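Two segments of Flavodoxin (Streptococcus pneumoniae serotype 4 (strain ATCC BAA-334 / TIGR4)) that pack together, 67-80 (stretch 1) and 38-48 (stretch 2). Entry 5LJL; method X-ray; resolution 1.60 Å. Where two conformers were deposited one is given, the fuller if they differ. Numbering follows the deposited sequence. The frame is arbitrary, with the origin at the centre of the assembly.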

# COMPACT_ATOMS: atom_id res chain seq x y z
N ASP A 67 -4.10 -9.12 11.59
CA ASP A 67 -5.41 -9.24 12.18
C ASP A 67 -6.26 -8.02 11.88
O ASP A 67 -7.42 -8.10 11.49
CB ASP A 67 -5.29 -9.39 13.72
CG ASP A 67 -4.75 -10.70 14.12
OD1 ASP A 67 -4.41 -10.83 15.37
OD2 ASP A 67 -4.68 -11.68 13.28
N GLU A 68 -5.66 -6.83 12.07
CA GLU A 68 -6.36 -5.58 11.92
C GLU A 68 -6.70 -5.26 10.42
O GLU A 68 -7.49 -4.34 10.14
CB GLU A 68 -5.53 -4.45 12.55
CG GLU A 68 -4.14 -4.20 11.94
CD GLU A 68 -2.98 -5.01 12.55
OE1 GLU A 68 -3.24 -6.07 13.12
OE2 GLU A 68 -1.79 -4.56 12.49
N MET A 69 -6.06 -5.97 9.50
CA MET A 69 -6.33 -5.89 8.07
C MET A 69 -7.47 -6.80 7.61
O MET A 69 -8.00 -6.59 6.52
CB MET A 69 -5.07 -6.13 7.19
CG MET A 69 -4.14 -4.93 7.08
SD MET A 69 -4.96 -3.62 6.10
CE MET A 69 -3.59 -2.53 5.78
N MET A 70 -7.89 -7.77 8.41
CA MET A 70 -8.90 -8.73 7.92
C MET A 70 -10.22 -8.06 7.54
O MET A 70 -10.73 -8.28 6.46
CB MET A 70 -9.11 -9.87 8.92
CG MET A 70 -8.09 -10.99 8.72
SD MET A 70 -8.45 -12.49 9.76
CE MET A 70 -10.23 -12.48 9.67
N ASP A 71 -10.72 -7.19 8.38
CA ASP A 71 -11.93 -6.43 8.08
C ASP A 71 -11.81 -5.45 6.89
O ASP A 71 -12.68 -5.32 6.08
CB ASP A 71 -12.33 -5.60 9.31
CG ASP A 71 -13.47 -6.17 10.01
OD1 ASP A 71 -14.47 -5.43 10.09
OD2 ASP A 71 -13.43 -7.36 10.40
N PHE A 72 -10.66 -4.76 6.82
CA PHE A 72 -10.36 -3.83 5.76
C PHE A 72 -10.32 -4.60 4.40
O PHE A 72 -10.83 -4.15 3.41
CB PHE A 72 -9.02 -3.14 6.07
CG PHE A 72 -8.69 -2.03 5.10
CD1 PHE A 72 -9.18 -0.76 5.30
CD2 PHE A 72 -7.98 -2.31 3.93
CE1 PHE A 72 -8.93 0.26 4.41
CE2 PHE A 72 -7.73 -1.30 3.01
CZ PHE A 72 -8.22 -0.01 3.24
N TYR A 73 -9.64 -5.75 4.39
CA TYR A 73 -9.57 -6.61 3.19
C TYR A 73 -10.99 -7.01 2.74
O TYR A 73 -11.26 -7.00 1.54
CB TYR A 73 -8.69 -7.84 3.43
CG TYR A 73 -8.60 -8.89 2.32
CD1 TYR A 73 -7.52 -8.94 1.49
CD2 TYR A 73 -9.57 -9.89 2.19
CE1 TYR A 73 -7.43 -9.86 0.48
CE2 TYR A 73 -9.51 -10.85 1.20
CZ TYR A 73 -8.46 -10.84 0.34
OH TYR A 73 -8.43 -11.85 -0.59
N GLU A 74 -11.82 -7.45 3.69
CA GLU A 74 -13.18 -7.86 3.36
C GLU A 74 -13.96 -6.74 2.74
O GLU A 74 -14.65 -6.95 1.71
CB GLU A 74 -13.94 -8.42 4.61
CG GLU A 74 -13.31 -9.74 5.08
CD GLU A 74 -13.79 -10.24 6.45
OE1 GLU A 74 -14.71 -9.65 7.00
OE2 GLU A 74 -13.22 -11.21 6.98
N ASP A 75 -13.87 -5.57 3.37
CA ASP A 75 -14.55 -4.42 2.85
C ASP A 75 -14.04 -4.01 1.46
O ASP A 75 -14.85 -3.72 0.54
CB ASP A 75 -14.51 -3.21 3.81
CG ASP A 75 -15.24 -3.45 5.13
OD1 ASP A 75 -16.05 -4.41 5.22
OD2 ASP A 75 -14.94 -2.70 6.11
N LEU A 76 -12.71 -4.02 1.29
CA LEU A 76 -12.13 -3.68 0.00
C LEU A 76 -12.56 -4.68 -1.13
O LEU A 76 -12.91 -4.24 -2.26
CB LEU A 76 -10.61 -3.61 0.12
CG LEU A 76 -9.82 -3.39 -1.14
CD1 LEU A 76 -10.15 -2.07 -1.82
CD2 LEU A 76 -8.32 -3.47 -0.85
N ALA A 77 -12.62 -5.98 -0.78
CA ALA A 77 -12.94 -7.02 -1.79
C ALA A 77 -14.38 -6.80 -2.31
O ALA A 77 -14.76 -7.26 -3.38
CB ALA A 77 -12.82 -8.40 -1.16
N ASP A 78 -15.19 -6.15 -1.53
CA ASP A 78 -16.59 -5.94 -1.97
C ASP A 78 -16.78 -4.66 -2.74
O ASP A 78 -17.92 -4.36 -3.08
CB ASP A 78 -17.54 -5.92 -0.74
CG ASP A 78 -19.01 -6.25 -1.11
OD1 ASP A 78 -19.32 -6.99 -2.09
OD2 ASP A 78 -19.85 -5.75 -0.33
N LEU A 79 -15.72 -3.87 -2.98
CA LEU A 79 -15.87 -2.55 -3.68
C LEU A 79 -15.64 -2.65 -5.18
O LEU A 79 -14.96 -3.57 -5.62
CB LEU A 79 -14.81 -1.54 -3.18
CG LEU A 79 -14.87 -1.14 -1.71
CD1 LEU A 79 -13.79 -0.10 -1.37
CD2 LEU A 79 -16.27 -0.62 -1.35
N ASN A 80 -16.21 -1.72 -5.96
CA ASN A 80 -15.84 -1.57 -7.38
C ASN A 80 -15.04 -0.28 -7.49
O ASN A 80 -15.50 0.81 -7.11
CB ASN A 80 -17.04 -1.59 -8.34
CG ASN A 80 -17.68 -2.99 -8.41
OD1 ASN A 80 -17.05 -3.97 -8.90
ND2 ASN A 80 -18.89 -3.12 -7.88
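Stretch 2 (38-48) ECTTVDASDFL

Stretch 2 (38-48) runs along the helix of stretch 1 in the same general sense: Cys39 lies by Met69 (CA to CA 6.6 Å), Ala44 by Leu76 (5.2 Å), and Leu48 by Asn80 (8.5 Å). It begins with a turn in which Glu38 O accepts from both Thr41 N (2.9 Å) and Thr41 OG1 (2.8 Å), the latter with Thr41 chi1 at p. Val42 and Asp43 are extended; 44-48 have helical phi/psi, with Phe47 N to Ala44 O 3.0 Å and Leu48 N to Ser45 O 3.0 Å.

The contact is mainly apolar and buries 634 Å², both sides summed. Phe72, chi1 t and chi2 86°, points toward stretch 2. One face of its ring receives Ala44, whose CB stands 4.0 Å from the ring centroid and 18° off the normal, a CH-pi contact. The Phe47 ring, chi1 m, meets it obliquely, planes at 87°, with Phe72 CZ 3.7 Å from Phe47 CE2; Val42 CG2 is 4.1 Å from Phe72 CE1. The small Ala44 side chain lets the backbones close in: its CB lies 3.5 Å from Leu76 N and 3.8 Å from Asp75 CB. Leu76, chi1 t and chi2 p, places CD1 at the edge of the Phe47 ring, 4.0 Å from Phe47 CD2.

At the start, Cys39 with chi1 p sets SG 3.4 Å from Glu68 O, while its CB lies 3.7 Å from Met69 SD; Met69 CB points sideways, but the m, m, t side chain brings its end nearer. Beyond the helix, Leu79, chi1 m and chi2 t, brings CD1 to 3.5 Å from Ala44 O and 3.7 Å from Ser45 CA. Water bridges the polar margin: one donates to Asp75 OD2 (2.7 Å) and accepts from Ala44 N (2.9 Å).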

# COMPACT_ATOMS: atom_id res chain seq x y z
N GLU A 38 -3.55 4.59 9.46
CA GLU A 38 -3.56 3.20 9.88
C GLU A 38 -4.88 2.61 9.57
O GLU A 38 -5.91 3.34 9.59
CB GLU A 38 -3.23 3.08 11.36
CG GLU A 38 -2.82 1.68 11.73
CD GLU A 38 -2.75 1.45 13.23
OE1 GLU A 38 -3.01 2.42 14.01
OE2 GLU A 38 -2.47 0.28 13.61
N CYS A 39 -4.87 1.34 9.16
CA CYS A 39 -6.06 0.67 8.71
C CYS A 39 -7.21 0.63 9.73
O CYS A 39 -8.35 0.62 9.28
CB CYS A 39 -5.74 -0.74 8.23
SG CYS A 39 -5.16 -1.89 9.50
N THR A 40 -6.90 0.69 11.03
CA THR A 40 -7.97 0.76 12.06
C THR A 40 -8.67 2.11 12.10
O THR A 40 -9.58 2.28 12.88
CB THR A 40 -7.50 0.58 13.54
OG1 THR A 40 -6.11 0.24 13.58
CG2 THR A 40 -8.31 -0.49 14.23
N THR A 41 -8.23 3.11 11.34
CA THR A 41 -8.78 4.45 11.49
C THR A 41 -9.53 4.95 10.24
O THR A 41 -9.91 6.12 10.19
CB THR A 41 -7.71 5.48 11.91
OG1 THR A 41 -6.76 5.67 10.81
CG2 THR A 41 -6.98 5.06 13.20
N VAL A 42 -9.62 4.11 9.20
CA VAL A 42 -10.32 4.51 7.98
C VAL A 42 -11.22 3.37 7.51
O VAL A 42 -11.16 2.26 8.05
CB VAL A 42 -9.31 4.88 6.86
CG1 VAL A 42 -8.52 6.10 7.23
CG2 VAL A 42 -8.40 3.71 6.58
N ASP A 43 -12.04 3.66 6.50
CA ASP A 43 -12.86 2.64 5.84
C ASP A 43 -12.30 2.36 4.47
O ASP A 43 -11.85 3.30 3.80
CB ASP A 43 -14.30 3.13 5.71
CG ASP A 43 -15.01 3.20 7.05
OD1 ASP A 43 -15.07 2.15 7.71
OD2 ASP A 43 -15.48 4.30 7.43
N ALA A 44 -12.32 1.10 4.05
CA ALA A 44 -11.86 0.78 2.66
C ALA A 44 -12.59 1.66 1.64
O ALA A 44 -12.00 2.14 0.63
CB ALA A 44 -12.02 -0.71 2.35
N SER A 45 -13.89 1.92 1.86
CA SER A 45 -14.68 2.72 0.93
C SER A 45 -14.20 4.15 0.72
O SER A 45 -14.57 4.81 -0.30
CB SER A 45 -16.18 2.66 1.30
OG SER A 45 -16.38 3.24 2.56
N ASP A 46 -13.37 4.67 1.61
CA ASP A 46 -12.77 5.98 1.43
C ASP A 46 -11.97 6.03 0.14
O ASP A 46 -11.81 7.11 -0.43
CB ASP A 46 -11.88 6.43 2.58
CG ASP A 46 -12.57 6.43 3.92
OD1 ASP A 46 -11.79 6.54 4.89
OD2 ASP A 46 -13.83 6.36 4.00
N PHE A 47 -11.50 4.89 -0.33
CA PHE A 47 -10.82 4.81 -1.66
C PHE A 47 -11.65 5.35 -2.84
O PHE A 47 -11.03 5.81 -3.85
CB PHE A 47 -10.35 3.38 -1.94
CG PHE A 47 -9.09 2.94 -1.14
CD1 PHE A 47 -8.08 3.83 -0.77
CD2 PHE A 47 -8.89 1.56 -0.89
CE1 PHE A 47 -6.95 3.37 -0.09
CE2 PHE A 47 -7.70 1.10 -0.22
CZ PHE A 47 -6.76 2.04 0.15
N LEU A 48 -12.98 5.25 -2.75
CA LEU A 48 -13.82 5.85 -3.84
C LEU A 48 -13.53 7.30 -4.09
O LEU A 48 -13.74 7.77 -5.22
CB LEU A 48 -15.31 5.64 -3.59
CG LEU A 48 -15.74 4.16 -3.62
CD1 LEU A 48 -17.09 3.87 -2.96
CD2 LEU A 48 -15.64 3.59 -5.03
O HOH W 1 -1.27 -1.85 12.27
O HOH W 2 -12.81 -0.97 5.95